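Local coordinates for protein polyphosphate kinase (Porphyromonas gingivalis, PDB 2O8R) that probably catalyses the reversible transfer of the terminal phosphate of ATP onto a growing polyphosphate chain, using magnesium, at residues R268-R274 against E293-N299. The protein carries 3 engineered substitutions. Residue numbers count along the deposited sequence, not the author numbering.
Sequences RFMYDGR and EAIRSGN
Strands 268-272 and 294-297 are the parallel pair of a beta-alpha-beta unit in the polyphosphate kinase middle domain, linked through helix 277-283, with 294-297 at the edge of the mixed sheet. Their axes approach to 4.6 Å at a crossing angle of -28°, in the register F269–A294, M270–I295, Y271–R296 and D272–S297. Backbone hydrogen bonds link the strands, with donors alternating between them: F269 N to E293 O 2.9 Å, I295 N to F269 O 2.9 Å, Y271 N to I295 O 3.2 Å, S297 N to Y271 O 2.7 Å. Beyond the strand G273, turning at phi/psi -55/-18, adds a fifth, its N 2.7 Å from S297 O.

On the face of F269, Y271, A294 and R296, Y271 takes the p rotamer (chi2 94°), laying its ring over the neighbouring strand: R296 CA sits 4.0 Å from the ring centroid in a CH-pi contact, while A294 CB lies 3.8 Å from Y271 CE2, at the ring edge. R296, chi1 near 14°, has CG 3.4 Å from Y271 OH. F269, chi1 t, packs on I283; L280 of the same helix covers Y271 and A294. On the opposite face, I295 (m, t) packs against helix 83-112, its CD1 3.8 Å from R268 CG; R268 (t, t, p) turns its guanidinium to a salt bridge with E50. Selenomethionine M270, all t, places CE 3.2 Å from S297 OG. D272 OD1 (chi1 t) receives a weak hydrogen bond from N299 ND2, 3.4 Å away.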
ATOM      1  N   ARG A 268     -19.556 -10.123 -17.371  1.00 86.81           N
ATOM      2  CA  ARG A 268     -20.209 -11.112 -16.539  1.00 84.04           C
ATOM      3  C   ARG A 268     -21.210 -10.409 -15.627  1.00 79.35           C
ATOM      4  O   ARG A 268     -20.960  -9.291 -15.168  1.00 85.37           O
ATOM      5  CB  ARG A 268     -19.145 -11.843 -15.713  1.00 90.01           C
ATOM      6  CG  ARG A 268     -19.619 -13.076 -14.985  1.00 83.91           C
ATOM      7  CD  ARG A 268     -18.460 -14.006 -14.655  1.00 95.44           C
ATOM      8  NE  ARG A 268     -17.569 -13.483 -13.624  1.00 92.00           N
ATOM      9  CZ  ARG A 268     -16.529 -14.151 -13.130  1.00 80.48           C
ATOM     10  NH1 ARG A 268     -16.244 -15.363 -13.581  1.00 92.69           N
ATOM     11  NH2 ARG A 268     -15.771 -13.613 -12.187  1.00 68.94           N
ATOM     12  N   PHE A 269     -22.355 -11.047 -15.405  1.00 65.02           N
ATOM     13  CA  PHE A 269     -23.236 -10.677 -14.301  1.00 71.53           C
ATOM     14  C   PHE A 269     -23.680 -11.942 -13.583  1.00 70.67           C
ATOM     15  O   PHE A 269     -24.490 -12.708 -14.087  1.00 86.17           O
ATOM     16  CB  PHE A 269     -24.439  -9.855 -14.764  1.00 71.93           C
ATOM     17  CG  PHE A 269     -25.312  -9.379 -13.631  1.00 81.11           C
ATOM     18  CD1 PHE A 269     -25.060  -8.163 -13.014  1.00 79.67           C
ATOM     19  CD2 PHE A 269     -26.374 -10.157 -13.169  1.00 71.58           C
ATOM     20  CE1 PHE A 269     -25.855  -7.727 -11.961  1.00 83.98           C
ATOM     21  CE2 PHE A 269     -27.167  -9.731 -12.124  1.00 72.97           C
ATOM     22  CZ  PHE A 269     -26.908  -8.514 -11.513  1.00 78.69           C
HETATM   23  N   MSE A 270     -23.146 -12.145 -12.391  1.00 78.74           N
HETATM   24  CA  MSE A 270     -23.280 -13.404 -11.687  1.00 83.43           C
HETATM   25  C   MSE A 270     -24.174 -13.206 -10.474  1.00 72.80           C
HETATM   26  O   MSE A 270     -24.076 -12.189  -9.788  1.00 61.53           O
HETATM   27  CB  MSE A 270     -21.886 -13.859 -11.272  1.00 94.82           C
HETATM   28  CG  MSE A 270     -21.779 -15.185 -10.563  1.00113.36           C
HETATM   29 SE   MSE A 270     -19.953 -15.256  -9.911  1.00117.14          SE
HETATM   30  CE  MSE A 270     -20.010 -16.828  -8.750  1.00111.44           C
ATOM     31  N   TYR A 271     -25.052 -14.167 -10.212  1.00 63.37           N
ATOM     32  CA  TYR A 271     -26.012 -14.020  -9.121  1.00 73.17           C
ATOM     33  C   TYR A 271     -26.414 -15.356  -8.534  1.00 79.17           C
ATOM     34  O   TYR A 271     -26.348 -16.385  -9.207  1.00 77.89           O
ATOM     35  CB  TYR A 271     -27.261 -13.267  -9.586  1.00 80.93           C
ATOM     36  CG  TYR A 271     -28.003 -13.945 -10.713  1.00 86.84           C
ATOM     37  CD1 TYR A 271     -29.060 -14.806 -10.452  1.00 80.34           C
ATOM     38  CD2 TYR A 271     -27.647 -13.722 -12.042  1.00 92.79           C
ATOM     39  CE1 TYR A 271     -29.744 -15.431 -11.475  1.00 99.63           C
ATOM     40  CE2 TYR A 271     -28.319 -14.347 -13.078  1.00105.26           C
ATOM     41  CZ  TYR A 271     -29.368 -15.202 -12.789  1.00104.43           C
ATOM     42  OH  TYR A 271     -30.048 -15.826 -13.811  1.00100.47           O
ATOM     43  N   ASP A 272     -26.839 -15.314  -7.275  1.00 75.77           N
ATOM     44  CA  ASP A 272     -27.319 -16.475  -6.547  1.00 81.15           C
ATOM     45  C   ASP A 272     -28.558 -17.045  -7.234  1.00 85.85           C
ATOM     46  O   ASP A 272     -29.585 -16.382  -7.338  1.00 91.02           O
ATOM     47  CB  ASP A 272     -27.584 -16.069  -5.088  1.00 95.22           C
ATOM     48  CG  ASP A 272     -28.677 -16.881  -4.422  1.00101.52           C
ATOM     49  OD1 ASP A 272     -28.683 -18.129  -4.530  1.00106.04           O
ATOM     50  OD2 ASP A 272     -29.526 -16.251  -3.761  1.00109.66           O
ATOM     51  N   GLY A 273     -28.434 -18.287  -7.696  1.00 85.68           N
ATOM     52  CA  GLY A 273     -29.426 -18.943  -8.551  1.00 88.44           C
ATOM     53  C   GLY A 273     -30.867 -19.029  -8.073  1.00 86.05           C
ATOM     54  O   GLY A 273     -31.772 -19.259  -8.876  1.00 80.77           O
ATOM     55  N   ARG A 274     -31.086 -18.837  -6.773  1.00 83.08           N
ATOM     56  CA  ARG A 274     -32.435 -18.781  -6.214  1.00 79.23           C
ATOM     57  C   ARG A 274     -33.186 -17.537  -6.693  1.00 82.71           C
ATOM     58  O   ARG A 274     -34.378 -17.403  -6.432  1.00 92.94           O
ATOM     59  CB  ARG A 274     -32.393 -18.773  -4.680  1.00 74.94           C
ATOM     60  CG  ARG A 274     -31.840 -20.028  -4.033  1.00 89.49           C
ATOM     61  CD  ARG A 274     -31.455 -19.787  -2.572  1.00 93.44           C
ATOM     62  NE  ARG A 274     -32.519 -20.141  -1.630  1.00120.66           N
ATOM     63  CZ  ARG A 274     -32.615 -21.313  -0.999  1.00118.23           C
ATOM     64  NH1 ARG A 274     -31.709 -22.263  -1.205  1.00109.95           N
ATOM     65  NH2 ARG A 274     -33.620 -21.535  -0.155  1.00 81.47           N
ATOM     66  N   GLU A 293     -24.951 -12.754 -20.588  1.00117.93           N
ATOM     67  CA  GLU A 293     -23.909 -12.423 -19.608  1.00109.58           C
ATOM     68  C   GLU A 293     -24.311 -12.824 -18.183  1.00110.34           C
ATOM     69  O   GLU A 293     -23.461 -12.903 -17.290  1.00 99.47           O
ATOM     70  CB  GLU A 293     -23.599 -10.925 -19.642  1.00 97.77           C
ATOM     71  CG  GLU A 293     -23.465 -10.341 -21.035  1.00105.77           C
ATOM     72  CD  GLU A 293     -23.726  -8.845 -21.071  1.00118.76           C
ATOM     73  OE1 GLU A 293     -24.622  -8.371 -20.338  1.00114.62           O
ATOM     74  OE2 GLU A 293     -23.043  -8.140 -21.842  1.00127.32           O
ATOM     75  N   ALA A 294     -25.608 -13.067 -17.981  1.00105.70           N
ATOM     76  CA  ALA A 294     -26.132 -13.473 -16.680  1.00103.89           C
ATOM     77  C   ALA A 294     -25.895 -14.956 -16.417  1.00 98.20           C
ATOM     78  O   ALA A 294     -26.404 -15.810 -17.139  1.00104.27           O
ATOM     79  CB  ALA A 294     -27.615 -13.137 -16.562  1.00 98.92           C
ATOM     80  N   ILE A 295     -25.104 -15.250 -15.389  1.00 87.62           N
ATOM     81  CA  ILE A 295     -24.821 -16.622 -14.995  1.00 81.53           C
ATOM     82  C   ILE A 295     -25.318 -16.855 -13.582  1.00 80.60           C
ATOM     83  O   ILE A 295     -24.788 -16.285 -12.629  1.00 73.51           O
ATOM     84  CB  ILE A 295     -23.311 -16.933 -15.017  1.00 84.14           C
ATOM     85  CG1 ILE A 295     -22.623 -16.227 -16.185  1.00 77.73           C
ATOM     86  CG2 ILE A 295     -23.079 -18.443 -15.048  1.00 81.70           C
ATOM     87  CD1 ILE A 295     -21.121 -16.341 -16.159  1.00 90.63           C
ATOM     88  N   ARG A 296     -26.342 -17.686 -13.439  1.00 85.08           N
ATOM     89  CA  ARG A 296     -26.798 -18.057 -12.111  1.00 94.89           C
ATOM     90  C   ARG A 296     -25.826 -19.034 -11.467  1.00 91.26           C
ATOM     91  O   ARG A 296     -25.444 -20.036 -12.068  1.00100.20           O
ATOM     92  CB  ARG A 296     -28.235 -18.594 -12.107  1.00 90.99           C
ATOM     93  CG  ARG A 296     -28.822 -18.972 -13.459  1.00108.76           C
ATOM     94  CD  ARG A 296     -30.306 -19.310 -13.311  1.00103.03           C
ATOM     95  NE  ARG A 296     -30.547 -20.073 -12.086  1.00117.36           N
ATOM     96  CZ  ARG A 296     -30.481 -21.400 -11.992  1.00120.34           C
ATOM     97  NH1 ARG A 296     -30.195 -22.141 -13.057  1.00123.35           N
ATOM     98  NH2 ARG A 296     -30.706 -21.991 -10.826  1.00114.53           N
ATOM     99  N   SER A 297     -25.404 -18.714 -10.251  1.00 82.03           N
ATOM    100  CA  SER A 297     -24.455 -19.547  -9.542  1.00 89.36           C
ATOM    101  C   SER A 297     -24.895 -19.784  -8.104  1.00 86.89           C
ATOM    102  O   SER A 297     -26.066 -19.608  -7.762  1.00 89.57           O
ATOM    103  CB  SER A 297     -23.069 -18.915  -9.566  1.00 74.45           C
ATOM    104  OG  SER A 297     -23.053 -17.770  -8.748  1.00106.59           O
ATOM    105  N   GLY A 298     -23.937 -20.176  -7.270  1.00 87.52           N
ATOM    106  CA  GLY A 298     -24.206 -20.563  -5.896  1.00 83.61           C
ATOM    107  C   GLY A 298     -24.529 -19.409  -4.978  1.00 81.92           C
ATOM    108  O   GLY A 298     -24.717 -18.270  -5.413  1.00 82.83           O
ATOM    109  N   ASN A 299     -24.581 -19.712  -3.691  1.00 84.27           N
ATOM    110  CA  ASN A 299     -25.130 -18.788  -2.709  1.00 78.92           C
ATOM    111  C   ASN A 299     -24.165 -17.712  -2.200  1.00 80.78           C
ATOM    112  O   ASN A 299     -24.601 -16.705  -1.634  1.00 77.41           O
ATOM    113  CB  ASN A 299     -25.690 -19.583  -1.542  1.00 76.79           C
ATOM    114  CG  ASN A 299     -26.725 -18.829  -0.794  1.00 67.56           C
ATOM    115  OD1 ASN A 299     -26.439 -18.247   0.247  1.00 69.70           O
ATOM    116  ND2 ASN A 299     -27.946 -18.812  -1.322  1.00 90.26           N
TER